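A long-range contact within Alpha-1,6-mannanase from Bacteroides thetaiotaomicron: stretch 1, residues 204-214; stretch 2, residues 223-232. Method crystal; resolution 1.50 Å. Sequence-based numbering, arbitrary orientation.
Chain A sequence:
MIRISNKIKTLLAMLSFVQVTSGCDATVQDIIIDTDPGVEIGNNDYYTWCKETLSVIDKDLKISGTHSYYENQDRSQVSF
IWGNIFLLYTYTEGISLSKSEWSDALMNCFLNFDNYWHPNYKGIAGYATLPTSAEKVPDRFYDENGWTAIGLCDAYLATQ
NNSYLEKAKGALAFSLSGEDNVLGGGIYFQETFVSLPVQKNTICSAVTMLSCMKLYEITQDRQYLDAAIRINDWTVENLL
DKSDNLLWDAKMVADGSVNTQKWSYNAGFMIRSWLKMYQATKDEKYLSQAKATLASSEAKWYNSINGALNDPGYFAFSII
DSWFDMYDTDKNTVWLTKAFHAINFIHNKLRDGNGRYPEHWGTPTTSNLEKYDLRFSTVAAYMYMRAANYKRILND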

# COMPACT_ATOMS: atom_id res chain seq x y z
N CYS A 204 -0.54 -4.75 10.06
CA CYS A 204 0.07 -3.77 10.94
C CYS A 204 1.57 -4.00 11.12
O CYS A 204 2.32 -3.04 11.02
CB CYS A 204 -0.64 -3.76 12.29
SG CYS A 204 -2.39 -3.40 12.15
N SER A 205 2.00 -5.25 11.34
CA SER A 205 3.42 -5.57 11.32
C SER A 205 4.08 -5.09 10.03
O SER A 205 5.10 -4.41 10.06
CB SER A 205 3.67 -7.07 11.42
OG SER A 205 3.40 -7.57 12.73
N ALA A 206 3.48 -5.48 8.92
CA ALA A 206 4.12 -5.34 7.62
C ALA A 206 4.28 -3.90 7.16
O ALA A 206 5.37 -3.49 6.71
CB ALA A 206 3.36 -6.18 6.59
N VAL A 207 3.24 -3.09 7.26
CA VAL A 207 3.38 -1.70 6.86
C VAL A 207 4.27 -0.92 7.85
O VAL A 207 4.96 0.04 7.49
CB VAL A 207 2.04 -0.95 6.67
CG1 VAL A 207 1.25 -1.59 5.55
CG2 VAL A 207 1.22 -0.84 7.95
N THR A 208 4.24 -1.32 9.13
CA THR A 208 5.11 -0.67 10.09
C THR A 208 6.59 -1.03 9.81
O THR A 208 7.46 -0.16 9.85
CB THR A 208 4.67 -1.00 11.52
OG1 THR A 208 3.35 -0.57 11.74
CG2 THR A 208 5.54 -0.36 12.56
N MET A 209 6.87 -2.30 9.50
CA MET A 209 8.19 -2.70 9.12
C MET A 209 8.70 -1.94 7.90
O MET A 209 9.83 -1.45 7.90
CB MET A 209 8.27 -4.20 8.84
CG MET A 209 8.19 -5.06 10.10
SD MET A 209 7.79 -6.81 9.80
CE MET A 209 8.94 -7.18 8.48
N LEU A 210 7.88 -1.84 6.86
CA LEU A 210 8.31 -1.18 5.65
C LEU A 210 8.57 0.31 5.94
O LEU A 210 9.56 0.87 5.48
CB LEU A 210 7.31 -1.38 4.51
CG LEU A 210 7.78 -0.78 3.19
CD1 LEU A 210 9.11 -1.37 2.72
CD2 LEU A 210 6.74 -1.00 2.11
N SER A 211 7.68 0.94 6.70
CA SER A 211 7.84 2.34 7.08
C SER A 211 9.13 2.54 7.86
O SER A 211 9.89 3.49 7.61
CB SER A 211 6.66 2.81 7.93
OG SER A 211 5.43 2.81 7.21
N CYS A 212 9.37 1.66 8.83
CA CYS A 212 10.61 1.68 9.61
C CYS A 212 11.84 1.60 8.71
O CYS A 212 12.79 2.36 8.88
CB CYS A 212 10.65 0.54 10.63
SG CYS A 212 9.70 0.79 12.13
N MET A 213 11.82 0.68 7.75
CA MET A 213 12.96 0.53 6.86
C MET A 213 13.17 1.75 5.96
O MET A 213 14.32 2.17 5.73
CB MET A 213 12.87 -0.76 6.05
CG MET A 213 12.99 -2.01 6.90
SD MET A 213 14.42 -2.03 8.03
CE MET A 213 15.77 -1.71 6.89
N LYS A 214 12.08 2.35 5.50
CA LYS A 214 12.18 3.56 4.69
C LYS A 214 12.73 4.71 5.51
O LYS A 214 13.62 5.44 5.05
CB LYS A 214 10.83 3.90 4.02
CG LYS A 214 10.45 2.94 2.89
CD LYS A 214 9.12 3.26 2.25
CE LYS A 214 9.01 2.52 0.92
NZ LYS A 214 9.81 3.19 -0.13
N GLN A 223 17.26 2.89 15.62
CA GLN A 223 16.02 2.54 16.33
C GLN A 223 14.95 2.02 15.35
O GLN A 223 14.18 1.14 15.70
CB GLN A 223 15.42 3.71 17.11
N TYR A 224 14.92 2.57 14.15
CA TYR A 224 13.98 2.12 13.13
C TYR A 224 14.30 0.70 12.61
O TYR A 224 13.41 -0.13 12.43
CB TYR A 224 13.95 3.10 11.97
CG TYR A 224 13.28 4.43 12.27
CD1 TYR A 224 11.95 4.49 12.66
CD2 TYR A 224 13.96 5.62 12.11
CE1 TYR A 224 11.33 5.70 12.91
CE2 TYR A 224 13.37 6.84 12.37
CZ TYR A 224 12.04 6.89 12.76
OH TYR A 224 11.43 8.12 12.99
N LEU A 225 15.58 0.44 12.35
CA LEU A 225 16.03 -0.90 11.97
C LEU A 225 15.73 -1.89 13.08
O LEU A 225 15.21 -2.98 12.82
CB LEU A 225 17.51 -0.92 11.61
CG LEU A 225 18.12 -2.30 11.28
CD1 LEU A 225 17.43 -2.98 10.10
CD2 LEU A 225 19.60 -2.16 11.00
N ASP A 226 16.03 -1.52 14.32
CA ASP A 226 15.79 -2.42 15.44
C ASP A 226 14.30 -2.73 15.62
O ASP A 226 13.94 -3.85 15.94
CB ASP A 226 16.37 -1.86 16.74
CG ASP A 226 17.90 -1.84 16.73
OD1 ASP A 226 18.55 -2.64 16.00
OD2 ASP A 226 18.46 -1.02 17.48
N ALA A 227 13.44 -1.73 15.37
CA ALA A 227 12.00 -1.94 15.43
C ALA A 227 11.56 -2.93 14.34
O ALA A 227 10.80 -3.83 14.63
CB ALA A 227 11.26 -0.63 15.32
N ALA A 228 12.04 -2.75 13.11
CA ALA A 228 11.68 -3.64 12.02
C ALA A 228 12.07 -5.09 12.36
O ALA A 228 11.29 -6.03 12.15
CB ALA A 228 12.32 -3.21 10.72
N ILE A 229 13.26 -5.27 12.92
CA ILE A 229 13.76 -6.61 13.27
C ILE A 229 12.91 -7.24 14.36
O ILE A 229 12.53 -8.41 14.27
CB ILE A 229 15.25 -6.55 13.68
CG1 ILE A 229 16.11 -6.22 12.44
CG2 ILE A 229 15.70 -7.86 14.30
CD1 ILE A 229 17.55 -5.85 12.77
N ARG A 230 12.61 -6.46 15.39
CA ARG A 230 11.81 -6.92 16.50
C ARG A 230 10.41 -7.34 16.05
O ARG A 230 9.92 -8.42 16.40
CB ARG A 230 11.75 -5.83 17.57
CG ARG A 230 10.94 -6.18 18.79
CD ARG A 230 10.93 -5.04 19.80
NE ARG A 230 10.27 -3.84 19.27
CZ ARG A 230 10.85 -2.68 18.97
NH1 ARG A 230 12.15 -2.46 19.15
NH2 ARG A 230 10.09 -1.69 18.48
N ILE A 231 9.74 -6.45 15.30
CA ILE A 231 8.41 -6.74 14.81
C ILE A 231 8.44 -7.93 13.84
O ILE A 231 7.58 -8.81 13.89
CB ILE A 231 7.80 -5.50 14.14
CG1 ILE A 231 7.57 -4.40 15.20
CG2 ILE A 231 6.52 -5.86 13.41
CD1 ILE A 231 7.40 -3.02 14.59
N ASN A 232 9.44 -7.98 12.97
CA ASN A 232 9.58 -9.12 12.07
C ASN A 232 9.73 -10.45 12.79
O ASN A 232 9.06 -11.42 12.46
CB ASN A 232 10.76 -8.96 11.13
CG ASN A 232 10.82 -10.08 10.11
OD1 ASN A 232 9.84 -10.33 9.40
ND2 ASN A 232 11.94 -10.79 10.07

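How do the two stretches meet, and what does the first turn of stretch 1 contribute? Both are helical throughout and run nearly antiparallel, with 156° between their N-to-C directions and axes that approach to 8.1 Å. The start of stretch 1 therefore lies beside the end of stretch 2. No hydrogen bond crosses between them; within each stretch, backbone N-to-O hydrogen bonds run four residues apart, and packing joins the two. Ser205 opens the contact, its OG resting 3.6 Å from CG2 of Ile231. Cys204, Ala206 and Val207 take no part.

Why can Thr208, a polar residue, pack against an isoleucine? Its hydroxyl is occupied within its own helix: OG1 of Thr208 donates a hydrogen bond of 2.8 Å to O of Cys204, the same carbonyl that accepts the backbone N of Thr208. With OG1 bound there, the methyl faces the partner, and CG2 of Thr208 lies 3.8 Å from CD1 of Ile231. Ile231, whose CA-to-CB bond points toward stretch 1, thus meets Ser205 and Thr208 through different atoms, CG2 for the first and CD1 for the second.

What does Met209 gain from its long side chain? Its CA-to-CB bond points sideways, yet the chain extends so that its end comes nearer to stretch 2. CG of Met209 packs 3.8 Å from CG2 of Ile231 and lies equally far from the backbone O of Ala228, while the terminal CE reaches 3.4 Å from OD1 of Asn232. That last approach is a van der Waals contact with a methyl group, and OD1 of Asn232 has its hydrogen bond elsewhere in the structure. The backbones are also close here: the CA atoms of Met209 and Ala228 are 4.6 Å apart, the shortest of the CA pairs in the backbone register.

How does Cys212 fit where the helices remain close? Leu210 and Ser211 make no contact, and the next residue to touch stretch 2 is Cys212; CA of Cys212 is 4.9 Å from CA of Tyr224. CB of Cys212 sits 3.4 Å from the backbone O of Tyr224 and 4.1 Å from CB of Ala228. Its sulfur continues the packing, with SG of Cys212 3.8 Å from CB of Ala227 and 4.4 Å from CD1 of the Tyr224 ring. The methyls of Ala227 and Ala228 both point toward stretch 1, so this compact side chain meets two neighbouring alanines.

Does the contact end at Cys212? Met213 prolongs it, although its CA-to-CB bond points away from stretch 2. With all three chi angles in the m well, the side chain bends back and brings SD of Met213 to 3.6 Å from CB of Ala228 and 3.8 Å from CD1 of Leu225. Leu225 mirrors this behaviour: its CA-to-CB bond also points away, but its end comes nearer. Lys214 then lies out of reach, and the contact within these stretches closes.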